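Local coordinates for YesW protein (Bacillus subtilis, PDB 2ZUX) that cleaves the rhamnogalacturonan backbone of plant cell-wall pectin from within by elimination, requiring calcium or manganese for activity, at residues Val383-Ser394 / Trp405-Gly416. Numbering follows the deposited sequence.
With CA (calcium ion), chain C.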
# COMPACT_ATOMS: atom_id res chain seq x y z
N VAL A 383 2.75 -17.40 -3.36
CA VAL A 383 3.28 -18.53 -2.61
C VAL A 383 2.19 -19.14 -1.74
O VAL A 383 1.14 -18.51 -1.50
CB VAL A 383 4.53 -18.15 -1.78
CG1 VAL A 383 5.67 -17.75 -2.71
CG2 VAL A 383 4.21 -17.04 -0.76
N HIS A 384 2.43 -20.36 -1.28
CA HIS A 384 1.39 -21.17 -0.67
C HIS A 384 1.88 -21.83 0.61
O HIS A 384 3.03 -22.25 0.70
CB HIS A 384 0.89 -22.20 -1.69
CG HIS A 384 0.24 -21.57 -2.87
ND1 HIS A 384 0.87 -21.40 -4.09
CD2 HIS A 384 -0.96 -20.97 -2.98
CE1 HIS A 384 0.06 -20.74 -4.91
NE2 HIS A 384 -1.06 -20.48 -4.26
N GLU A 385 0.99 -21.88 1.60
CA GLU A 385 1.31 -22.30 2.96
C GLU A 385 1.13 -23.80 3.18
O GLU A 385 1.80 -24.38 4.03
CB GLU A 385 0.42 -21.53 3.92
CG GLU A 385 0.64 -21.79 5.41
CD GLU A 385 0.04 -20.68 6.23
OE1 GLU A 385 0.41 -19.52 5.97
OE2 GLU A 385 -0.82 -20.94 7.10
N ASP A 386 0.19 -24.40 2.45
CA ASP A 386 -0.12 -25.83 2.60
C ASP A 386 1.05 -26.65 2.07
O ASP A 386 1.36 -26.59 0.88
CB ASP A 386 -1.42 -26.15 1.85
CG ASP A 386 -1.90 -27.58 2.03
OD1 ASP A 386 -1.22 -28.40 2.68
OD2 ASP A 386 -3.00 -27.87 1.50
N LYS A 387 1.69 -27.42 2.95
CA LYS A 387 2.82 -28.28 2.56
C LYS A 387 2.44 -29.35 1.54
O LYS A 387 3.31 -29.90 0.86
CB LYS A 387 3.47 -28.92 3.80
CG LYS A 387 2.58 -29.92 4.54
CD LYS A 387 3.26 -30.49 5.77
CE LYS A 387 4.13 -31.69 5.42
NZ LYS A 387 4.55 -32.43 6.65
N ASN A 388 1.14 -29.64 1.43
CA ASN A 388 0.64 -30.63 0.48
C ASN A 388 0.07 -30.03 -0.80
O ASN A 388 -0.46 -30.74 -1.65
CB ASN A 388 -0.38 -31.55 1.16
CG ASN A 388 0.25 -32.44 2.22
OD1 ASN A 388 -0.29 -32.56 3.32
ND2 ASN A 388 1.39 -33.04 1.91
N ALA A 389 0.19 -28.71 -0.94
CA ALA A 389 -0.23 -28.05 -2.16
C ALA A 389 0.58 -28.55 -3.36
O ALA A 389 1.77 -28.83 -3.24
CB ALA A 389 -0.09 -26.53 -2.03
N LYS A 390 -0.09 -28.67 -4.49
CA LYS A 390 0.52 -29.05 -5.76
C LYS A 390 1.73 -28.16 -6.10
O LYS A 390 2.74 -28.62 -6.62
CB LYS A 390 -0.56 -28.98 -6.86
CG LYS A 390 -0.09 -29.08 -8.30
CD LYS A 390 -1.31 -29.25 -9.22
CE LYS A 390 -0.95 -29.20 -10.69
NZ LYS A 390 0.20 -30.07 -11.07
N TYR A 391 1.59 -26.87 -5.78
CA TYR A 391 2.68 -25.91 -5.94
C TYR A 391 2.88 -25.10 -4.67
O TYR A 391 1.90 -24.71 -4.03
CB TYR A 391 2.39 -24.94 -7.09
CG TYR A 391 2.10 -25.58 -8.43
CD1 TYR A 391 3.02 -26.44 -9.04
CD2 TYR A 391 0.92 -25.31 -9.11
CE1 TYR A 391 2.76 -27.02 -10.27
CE2 TYR A 391 0.64 -25.88 -10.34
CZ TYR A 391 1.57 -26.73 -10.92
OH TYR A 391 1.29 -27.30 -12.14
N GLY A 392 4.13 -24.86 -4.30
CA GLY A 392 4.46 -23.90 -3.24
C GLY A 392 4.57 -22.48 -3.77
O GLY A 392 4.52 -21.52 -3.01
N LEU A 393 4.77 -22.37 -5.08
CA LEU A 393 4.78 -21.07 -5.75
C LEU A 393 4.10 -21.25 -7.08
O LEU A 393 4.34 -22.24 -7.79
CB LEU A 393 6.20 -20.51 -5.87
CG LEU A 393 7.37 -21.41 -6.27
CD1 LEU A 393 8.43 -20.64 -7.04
CD2 LEU A 393 7.99 -22.09 -5.04
N SER A 394 3.23 -20.31 -7.41
CA SER A 394 2.43 -20.41 -8.63
C SER A 394 2.49 -19.09 -9.38
O SER A 394 2.52 -18.01 -8.79
CB SER A 394 0.99 -20.81 -8.32
OG SER A 394 0.32 -19.85 -7.52
N TRP A 405 3.05 -21.58 -14.88
CA TRP A 405 4.03 -22.50 -14.32
C TRP A 405 3.94 -22.47 -12.81
O TRP A 405 3.43 -21.50 -12.23
CB TRP A 405 5.45 -22.21 -14.81
CG TRP A 405 5.98 -20.85 -14.45
CD1 TRP A 405 5.85 -19.69 -15.18
CD2 TRP A 405 6.74 -20.50 -13.28
NE1 TRP A 405 6.48 -18.66 -14.54
CE2 TRP A 405 7.03 -19.12 -13.37
CE3 TRP A 405 7.21 -21.22 -12.18
CZ2 TRP A 405 7.77 -18.45 -12.39
CZ3 TRP A 405 7.95 -20.56 -11.21
CH2 TRP A 405 8.22 -19.18 -11.32
N GLY A 406 4.40 -23.54 -12.18
CA GLY A 406 4.44 -23.62 -10.73
C GLY A 406 5.51 -24.60 -10.32
O GLY A 406 5.97 -25.42 -11.14
N VAL A 407 5.92 -24.53 -9.06
CA VAL A 407 6.93 -25.43 -8.52
C VAL A 407 6.44 -26.01 -7.19
O VAL A 407 6.05 -25.27 -6.28
CB VAL A 407 8.29 -24.72 -8.32
CG1 VAL A 407 9.33 -25.68 -7.75
CG2 VAL A 407 8.80 -24.13 -9.64
N TYR A 408 6.45 -27.34 -7.08
CA TYR A 408 6.13 -28.02 -5.84
C TYR A 408 7.22 -27.78 -4.81
O TYR A 408 8.41 -27.88 -5.12
CB TYR A 408 5.99 -29.52 -6.11
CG TYR A 408 5.82 -30.36 -4.87
CD1 TYR A 408 4.61 -30.35 -4.16
CD2 TYR A 408 6.85 -31.17 -4.41
CE1 TYR A 408 4.45 -31.12 -3.02
CE2 TYR A 408 6.69 -31.95 -3.27
CZ TYR A 408 5.49 -31.92 -2.58
OH TYR A 408 5.33 -32.70 -1.46
N ALA A 409 6.81 -27.47 -3.58
CA ALA A 409 7.76 -27.25 -2.50
C ALA A 409 7.72 -28.35 -1.44
O ALA A 409 8.75 -28.68 -0.85
CB ALA A 409 7.52 -25.90 -1.85
N GLY A 410 6.53 -28.87 -1.16
CA GLY A 410 6.36 -29.87 -0.11
C GLY A 410 6.55 -29.29 1.28
O GLY A 410 6.79 -30.02 2.25
N LYS A 411 6.43 -27.97 1.38
CA LYS A 411 6.54 -27.26 2.65
C LYS A 411 5.86 -25.90 2.52
O LYS A 411 5.57 -25.45 1.41
CB LYS A 411 8.01 -27.06 3.05
CG LYS A 411 8.84 -26.25 2.06
CD LYS A 411 10.32 -26.14 2.44
CE LYS A 411 10.55 -25.07 3.50
NZ LYS A 411 11.92 -24.50 3.42
N ASP A 412 5.61 -25.28 3.66
CA ASP A 412 5.14 -23.90 3.75
C ASP A 412 6.16 -22.98 3.07
O ASP A 412 7.33 -22.96 3.46
CB ASP A 412 4.97 -23.55 5.23
CG ASP A 412 4.42 -22.15 5.48
OD1 ASP A 412 4.22 -21.38 4.52
OD2 ASP A 412 4.19 -21.84 6.67
N VAL A 413 5.73 -22.26 2.04
CA VAL A 413 6.58 -21.24 1.42
C VAL A 413 6.02 -19.89 1.85
O VAL A 413 5.00 -19.43 1.31
CB VAL A 413 6.61 -21.37 -0.13
CG1 VAL A 413 7.52 -20.29 -0.75
CG2 VAL A 413 7.10 -22.77 -0.52
N GLY A 414 6.67 -19.27 2.82
CA GLY A 414 6.09 -18.10 3.49
C GLY A 414 6.34 -16.76 2.83
O GLY A 414 5.69 -15.78 3.19
N ARG A 415 7.28 -16.70 1.89
CA ARG A 415 7.65 -15.46 1.24
C ARG A 415 7.84 -15.69 -0.25
O ARG A 415 8.30 -16.74 -0.67
CB ARG A 415 8.95 -14.90 1.82
CG ARG A 415 8.95 -14.60 3.30
CD ARG A 415 8.02 -13.44 3.64
NE ARG A 415 8.27 -12.99 5.00
CZ ARG A 415 9.12 -12.02 5.33
NH1 ARG A 415 9.80 -11.37 4.39
NH2 ARG A 415 9.29 -11.71 6.61
N GLY A 416 7.49 -14.68 -1.04
CA GLY A 416 7.79 -14.67 -2.47
C GLY A 416 7.86 -13.25 -2.95
O GLY A 416 7.13 -12.39 -2.43
CA CA C . -0.42 -17.64 6.44
O HOH W 1 2.98 -19.06 4.81
O HOH W 2 -1.45 -18.62 8.08
O HOH W 3 3.54 -25.63 -0.57
O HOH W 4 4.22 -27.59 -2.33
O HOH W 5 1.17 -17.38 7.82
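The ring of Tyr391 lies flat on the backbone of Gly406, whose CA sits 3.8 Å from the ring centroid in a CH-pi contact, while CG of Lys390 covers the opposite face. A chi1 of -55° puts CG of Tyr391 beside its own backbone N and anti to the carbonyl carbon, with Gly406 CA then over one face. Gly406 has no CB, which would run into CG of Tyr391; the pair illustrates an aromatic residue just before one strand resting on a glycine of the neighbouring antiparallel strand. With an alanine here in place of Tyr391, Gly406 would probably lose the ring over its CA, and the Lys390 chain the face it lies on. Tyr408 presents its edge to the carbonyl O of Ala389, and Gly410 N stands over one ring face. Next to these rings the pairing takes up a classic beta bulge, Gly392 and Leu393 both facing Val407: Val407 O takes a 2.8 Å bond from Gly392 N and a weak one from Leu393 N, and Val407 N returns a bond to Leu393 O. Farther along, Val413 N bonds His384 O, and CG1 of Val383 packs on CG1 of Val413. Glu385 OE1 binds calcium at 2.1 Å, with His326, His362 and Asp364; water 1 donates to this oxygen and to Asp412 OD1, bridging two like-charged carboxylates. In this four-stranded propeller blade, the loop between strands 379-383 and 393-397 packs, at the end of the 393-397/403-407 hairpin, against the loop running from strand 403-407 towards strand 416-419; Val383 and Val413 also touch Ala432 of strand 429-432.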